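Local coordinates for manganese-dependent inorganic pyrophosphatase (Methanocaldococcus jannaschii, PDB 2EB0), which probably catalyses the hydrolysis of inorganic diphosphate to two phosphate ions, using manganese as its metal cofactor, at residues B[18-23]-B[138-143]; B[36-41]-B[144-149]; B[188-191]-B[197-200]. One frame throughout, in Å; residues are numbered along the deposited sequence.

Contact 1: residues B[18-23]-B[138-143]; sequences AIVLAY and GLLLSA
With chi1 at -177°, Val20 turns CG1 away from its own nitrogen and places CG2 beside it, and both methyls face Leu140; Leu140 in turn holds CG anti to its own carbonyl carbon (chi1 -67°), so that CD2 reaches across although the CB itself does not aim at the other helix. CD2 of Leu140 settles against the fork of the valine, 3.6 Å from Val20 CG2 and 3.8 Å from Val20 CG1. The second Leu140 methyl, CD1, only brushes Val20 CG1. Next to this pair, one residue back on each helix, Ile19 and Leu139 meet with their side chains nearly perpendicular: Leu139 CD1 lies 3.9 Å from Ile19 CG2 and also touches the isoleucine CD1.

These four residues join helix 12-25 to helix 134-148 in the DHH domain. The two short axes run roughly antiparallel, at 141°, and come no nearer than 10.2 Å. Valine's two methyls, both branching at CB, form a fork for Leu140 CD2, while leucine has the length to bridge the distance between the axes. Neighbouring helices close the surroundings: Leu139 also packs on Val42 and Leu43, and Leu140 on Ala110 and Leu167. The side chain of Leu140 is about 7 Å from that of Asp13 and about 11 Å from a manganese ion.

Ser142 OG donates to Gly138 O at 2.6 Å, while Ser142 N reaches the same oxygen from the opposite face of the carbonyl plane, so the buried hydroxyl of Ser142 is satisfied within its own helix.

The interface itself is wholly apolar, and its cohesion therefore rests on shape and the exclusion of water rather than on directional bonds.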
# COMPACT_ATOMS: atom_id res chain seq x y z
N ALA B 18 -5.20 -2.71 17.60
CA ALA B 18 -6.58 -2.26 17.42
C ALA B 18 -6.99 -1.37 18.58
O ALA B 18 -7.58 -0.31 18.39
CB ALA B 18 -7.53 -3.46 17.33
N ILE B 19 -6.67 -1.82 19.79
CA ILE B 19 -7.00 -1.09 21.00
C ILE B 19 -6.28 0.26 21.07
O ILE B 19 -6.91 1.30 21.26
CB ILE B 19 -6.65 -1.94 22.26
CG1 ILE B 19 -7.69 -3.05 22.44
CG2 ILE B 19 -6.58 -1.07 23.50
CD1 ILE B 19 -7.33 -4.05 23.50
N VAL B 20 -4.97 0.23 20.90
CA VAL B 20 -4.16 1.44 20.98
C VAL B 20 -4.50 2.46 19.88
O VAL B 20 -4.64 3.64 20.16
CB VAL B 20 -2.66 1.08 20.97
CG1 VAL B 20 -1.80 2.33 21.13
CG2 VAL B 20 -2.37 0.09 22.10
N LEU B 21 -4.65 2.00 18.64
CA LEU B 21 -4.97 2.94 17.57
C LEU B 21 -6.37 3.52 17.79
O LEU B 21 -6.59 4.70 17.57
CB LEU B 21 -4.87 2.26 16.20
CG LEU B 21 -4.97 3.20 14.99
CD1 LEU B 21 -3.96 4.32 15.12
CD2 LEU B 21 -4.73 2.41 13.70
N ALA B 22 -7.30 2.67 18.24
CA ALA B 22 -8.66 3.12 18.50
C ALA B 22 -8.62 4.21 19.57
O ALA B 22 -9.37 5.19 19.50
CB ALA B 22 -9.50 1.97 18.98
N TYR B 23 -7.75 4.04 20.56
CA TYR B 23 -7.60 5.01 21.63
C TYR B 23 -7.13 6.35 21.06
O TYR B 23 -7.65 7.40 21.42
CB TYR B 23 -6.57 4.50 22.65
CG TYR B 23 -6.00 5.56 23.56
CD1 TYR B 23 -6.71 6.02 24.67
CD2 TYR B 23 -4.73 6.08 23.34
CE1 TYR B 23 -6.17 6.99 25.53
CE2 TYR B 23 -4.18 7.04 24.19
CZ TYR B 23 -4.91 7.49 25.28
OH TYR B 23 -4.36 8.44 26.11
N GLY B 138 2.23 -1.02 27.57
CA GLY B 138 2.50 -2.42 27.84
C GLY B 138 1.99 -3.32 26.73
O GLY B 138 2.61 -4.34 26.43
N LEU B 139 0.85 -2.98 26.14
CA LEU B 139 0.29 -3.79 25.06
C LEU B 139 1.15 -3.70 23.81
O LEU B 139 1.41 -4.70 23.15
CB LEU B 139 -1.13 -3.34 24.68
CG LEU B 139 -2.29 -3.42 25.66
CD1 LEU B 139 -3.56 -3.20 24.86
CD2 LEU B 139 -2.34 -4.77 26.37
N LEU B 140 1.59 -2.49 23.49
CA LEU B 140 2.43 -2.28 22.32
C LEU B 140 3.71 -3.07 22.51
O LEU B 140 4.22 -3.69 21.56
CB LEU B 140 2.76 -0.80 22.15
CG LEU B 140 1.62 0.15 21.79
CD1 LEU B 140 2.20 1.55 21.56
CD2 LEU B 140 0.89 -0.35 20.54
N LEU B 141 4.23 -3.04 23.73
CA LEU B 141 5.44 -3.76 24.08
C LEU B 141 5.22 -5.24 23.86
O LEU B 141 6.03 -5.91 23.22
CB LEU B 141 5.80 -3.52 25.55
CG LEU B 141 6.95 -4.39 26.08
CD1 LEU B 141 8.15 -4.30 25.15
CD2 LEU B 141 7.31 -3.93 27.49
N SER B 142 4.12 -5.75 24.39
CA SER B 142 3.79 -7.16 24.26
C SER B 142 3.65 -7.54 22.78
O SER B 142 4.12 -8.60 22.35
CB SER B 142 2.49 -7.47 24.99
OG SER B 142 2.54 -6.98 26.31
N ALA B 143 3.00 -6.67 22.02
CA ALA B 143 2.79 -6.91 20.60
C ALA B 143 4.12 -7.05 19.88
O ALA B 143 4.30 -7.95 19.06
CB ALA B 143 1.97 -5.77 19.98

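Contact 2: residues B[36-41]-B[144-149]; sequences NPETEF and IISDTV. With MN (manganese (II) ion), chain E.
Glu38 and Ser146 join helix 37-45 to helix 134-148 through one buried hydrogen bond. Ser146 OG donates to Glu38 OE2 at 2.5 Å, meeting the carboxylate on its syn side and 20° out of its plane. Glu38 reaches that far because CG stands anti to the backbone N (chi1 173°) and the chain continues extended; glutamate has the length, serine the compactness. OE2 also shares a hydrogen bond with Thr12 OG1.

The ionic partner is Lys187 of helix 176-188, which forms a salt bridge with Glu38 OE1 and a hydrogen bond to Ser146 O, thus gripping both sides of the contact. With an alanine here instead of Glu38, Ser146 OG would probably lose its acceptor and Lys187 its carboxylate mate.

A capping bond orders the helix start: Asn36 OD1, at the N-cap, accepts from Thr39 N at 2.7 Å, and the same oxygen also accepts from Thr39 OG1, above the amide plane. At the other helix's end, Val149, with positive phi, closes a Schellman motif.

The residue after the serine, Asp147, binds metal: its OD2 holds manganese at 2.4 Å, together with Asp13, Asp66 and His88.

The buried carboxylate is thus matched by two hydroxyls and a lysine, which is likely to favour its charged form and tie the metal-bearing helix end to its neighbours.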
# COMPACT_ATOMS: atom_id res chain seq x y z
N ASN B 36 -6.28 -15.56 21.76
CA ASN B 36 -5.49 -16.73 22.13
C ASN B 36 -4.97 -16.59 23.57
O ASN B 36 -5.07 -15.52 24.17
CB ASN B 36 -4.32 -16.93 21.15
CG ASN B 36 -3.30 -15.81 21.21
OD1 ASN B 36 -3.04 -15.25 22.27
ND2 ASN B 36 -2.71 -15.49 20.07
N PRO B 37 -4.40 -17.68 24.13
CA PRO B 37 -3.87 -17.64 25.50
C PRO B 37 -2.86 -16.52 25.76
O PRO B 37 -2.88 -15.87 26.80
CB PRO B 37 -3.25 -19.03 25.66
CG PRO B 37 -4.11 -19.89 24.78
CD PRO B 37 -4.27 -19.02 23.55
N GLU B 38 -1.96 -16.30 24.80
CA GLU B 38 -0.94 -15.27 24.94
C GLU B 38 -1.54 -13.88 25.11
O GLU B 38 -1.12 -13.11 25.97
CB GLU B 38 -0.04 -15.27 23.71
CG GLU B 38 0.96 -14.12 23.67
CD GLU B 38 1.50 -13.86 22.28
OE1 GLU B 38 2.23 -14.72 21.75
OE2 GLU B 38 1.19 -12.80 21.71
N THR B 39 -2.53 -13.56 24.29
CA THR B 39 -3.17 -12.26 24.35
C THR B 39 -3.96 -12.11 25.65
O THR B 39 -3.92 -11.06 26.30
CB THR B 39 -4.08 -12.07 23.13
OG1 THR B 39 -3.36 -12.44 21.95
CG2 THR B 39 -4.53 -10.63 23.01
N GLU B 40 -4.66 -13.17 26.04
CA GLU B 40 -5.43 -13.13 27.28
C GLU B 40 -4.47 -12.76 28.41
O GLU B 40 -4.76 -11.90 29.24
CB GLU B 40 -6.07 -14.49 27.55
CG GLU B 40 -6.81 -14.56 28.87
CD GLU B 40 -7.49 -15.90 29.07
OE1 GLU B 40 -7.98 -16.16 30.19
OE2 GLU B 40 -7.54 -16.69 28.10
N PHE B 41 -3.32 -13.41 28.41
CA PHE B 41 -2.28 -13.17 29.41
C PHE B 41 -1.86 -11.70 29.40
O PHE B 41 -1.84 -11.04 30.44
CB PHE B 41 -1.09 -14.09 29.10
CG PHE B 41 0.19 -13.69 29.79
CD1 PHE B 41 0.27 -13.65 31.17
CD2 PHE B 41 1.33 -13.39 29.04
CE1 PHE B 41 1.46 -13.32 31.81
CE2 PHE B 41 2.52 -13.06 29.66
CZ PHE B 41 2.59 -13.02 31.05
N ILE B 144 5.06 -6.15 20.17
CA ILE B 144 6.36 -6.21 19.53
C ILE B 144 7.07 -7.52 19.87
O ILE B 144 7.54 -8.23 18.98
CB ILE B 144 7.24 -5.00 19.95
CG1 ILE B 144 6.56 -3.69 19.50
CG2 ILE B 144 8.62 -5.11 19.31
CD1 ILE B 144 7.38 -2.44 19.73
N ILE B 145 7.13 -7.85 21.16
CA ILE B 145 7.77 -9.07 21.60
C ILE B 145 7.10 -10.29 20.97
O ILE B 145 7.77 -11.22 20.53
CB ILE B 145 7.71 -9.22 23.13
CG1 ILE B 145 8.66 -8.22 23.78
CG2 ILE B 145 8.04 -10.66 23.53
CD1 ILE B 145 8.46 -8.05 25.27
N SER B 146 5.78 -10.28 20.93
CA SER B 146 5.03 -11.39 20.38
C SER B 146 5.30 -11.58 18.90
O SER B 146 5.62 -12.68 18.46
CB SER B 146 3.53 -11.17 20.59
OG SER B 146 2.80 -12.13 19.85
N ASP B 147 5.19 -10.50 18.14
CA ASP B 147 5.39 -10.58 16.71
C ASP B 147 6.81 -10.93 16.26
O ASP B 147 7.00 -11.62 15.26
CB ASP B 147 4.95 -9.26 16.07
CG ASP B 147 3.76 -9.43 15.17
OD1 ASP B 147 2.85 -10.22 15.52
OD2 ASP B 147 3.72 -8.78 14.12
N THR B 148 7.80 -10.47 17.01
CA THR B 148 9.18 -10.76 16.66
C THR B 148 9.67 -12.03 17.34
O THR B 148 10.77 -12.49 17.07
CB THR B 148 10.11 -9.59 17.06
OG1 THR B 148 10.05 -9.36 18.47
CG2 THR B 148 9.69 -8.34 16.32
N VAL B 149 8.84 -12.61 18.20
CA VAL B 149 9.23 -13.81 18.93
C VAL B 149 10.48 -13.45 19.72
O VAL B 149 11.53 -14.10 19.63
CB VAL B 149 9.56 -14.99 17.98
CG1 VAL B 149 9.71 -16.27 18.79
CG2 VAL B 149 8.47 -15.13 16.92
MN MN E . 1.55 -8.32 13.23

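Contact 3: residues B[188-191]-B[197-200]; sequences SVVG and EIIN
Val190 and Ile198 pack together inside a helix-loop-helix connection in the DHHA2 region, where the chain leaves helix 176-188, turns, and enters helix 195-201. Their CA atoms are the nearest pair between the two segments, 6.0 Å apart.

Along 197-200, Glu197 comes first and adds little to the packing; its carboxylate instead turns back to the residue just before its helix, Lys194, whose N donates a hydrogen bond to OE1.

Ile198 does the touching. With CG1 anti to the carbonyl carbon (chi1 -66°) and CD1 extended beyond it, the long branch lies over the backbone of the loop, reaching two successive carbonyl oxygens; CD1 is 3.5 Å from Val190 O and 3.7 Å from Gly191 O. The valine adds an apolar flank, its CG1 standing 4.2 Å from Ile198 CG1. Val218 of strand 211-220 touches both side chains, so the pair sits against the mixed sheet.

Ile198 thus meets the loop, Val218 and Ile233 of helix 230-243, while Ile199 points away from the loop and turns to Ile233, Leu236 and Leu237.

Glycine at 191 is consistent with the lack of room for a side chain, since a CB would probably crowd Ser188 O, the oxygen that accepts from Gly191 N at 2.8 Å. The tightest approach is that of a methylene to a carbonyl: Ile198 CG1 lies 3.1 Å from Val190 O.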
# COMPACT_ATOMS: atom_id res chain seq x y z
N SER B 188 3.81 -21.35 23.49
CA SER B 188 4.02 -22.78 23.64
C SER B 188 2.81 -23.57 24.15
O SER B 188 2.61 -24.71 23.75
CB SER B 188 5.21 -23.02 24.56
OG SER B 188 6.36 -22.31 24.11
N VAL B 189 1.99 -22.97 25.02
CA VAL B 189 0.84 -23.71 25.55
C VAL B 189 -0.10 -24.17 24.44
O VAL B 189 -0.86 -25.13 24.63
CB VAL B 189 0.02 -22.89 26.59
CG1 VAL B 189 0.94 -22.38 27.70
CG2 VAL B 189 -0.69 -21.74 25.91
N VAL B 190 -0.06 -23.50 23.29
CA VAL B 190 -0.91 -23.87 22.17
C VAL B 190 -0.60 -25.31 21.80
O VAL B 190 -1.47 -26.05 21.33
CB VAL B 190 -0.66 -22.98 20.93
CG1 VAL B 190 -1.63 -23.36 19.82
CG2 VAL B 190 -0.84 -21.51 21.30
N GLY B 191 0.65 -25.70 22.02
CA GLY B 191 1.08 -27.05 21.72
C GLY B 191 0.33 -28.06 22.57
O GLY B 191 0.14 -29.20 22.16
N GLU B 197 -7.63 -27.23 17.65
CA GLU B 197 -7.36 -25.91 18.22
C GLU B 197 -6.02 -25.34 17.74
O GLU B 197 -5.89 -24.14 17.45
CB GLU B 197 -7.36 -25.98 19.74
CG GLU B 197 -8.70 -26.43 20.33
CD GLU B 197 -8.60 -26.70 21.83
OE1 GLU B 197 -7.92 -27.67 22.22
OE2 GLU B 197 -9.21 -25.94 22.61
N ILE B 198 -5.02 -26.21 17.64
CA ILE B 198 -3.70 -25.81 17.18
C ILE B 198 -3.75 -25.34 15.74
O ILE B 198 -3.05 -24.40 15.35
CB ILE B 198 -2.72 -27.00 17.29
CG1 ILE B 198 -2.51 -27.35 18.76
CG2 ILE B 198 -1.41 -26.65 16.61
CD1 ILE B 198 -1.70 -28.59 18.97
N ILE B 199 -4.59 -25.98 14.95
CA ILE B 199 -4.73 -25.64 13.55
C ILE B 199 -5.39 -24.28 13.33
O ILE B 199 -4.91 -23.47 12.54
CB ILE B 199 -5.53 -26.72 12.80
CG1 ILE B 199 -4.62 -27.91 12.51
CG2 ILE B 199 -6.14 -26.15 11.52
CD1 ILE B 199 -5.35 -29.10 11.94
N ASN B 200 -6.47 -24.03 14.04
CA ASN B 200 -7.20 -22.79 13.88
C ASN B 200 -6.65 -21.59 14.64
O ASN B 200 -6.97 -20.45 14.31
CB ASN B 200 -8.67 -23.00 14.26
CG ASN B 200 -9.37 -23.98 13.34
OD1 ASN B 200 -9.19 -23.94 12.12
ND2 ASN B 200 -10.19 -24.85 13.91

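Overall arrangement
Contacts 1 and 2 share helix 134-148 on adjoining segments, and their centres are 12 Å apart. Their segments alternate along the chain: helices 12-25 and 37-45 come first, and both are then met by successive parts of the later helix, whose end carries a manganese ligand. Contact 3 follows both in sequence, in the DHHA2 region beside the mixed sheet. Its centre is 13 Å from that of contact 2 and 23 Å from that of contact 1. Contact 2 is the intermediate one, touching contact 3 where Pro37 CB packs on Val189 CG2 at 3.7 Å. The series thus leads from the apolar interior of the DHH domain, past the metal site, into the second domain.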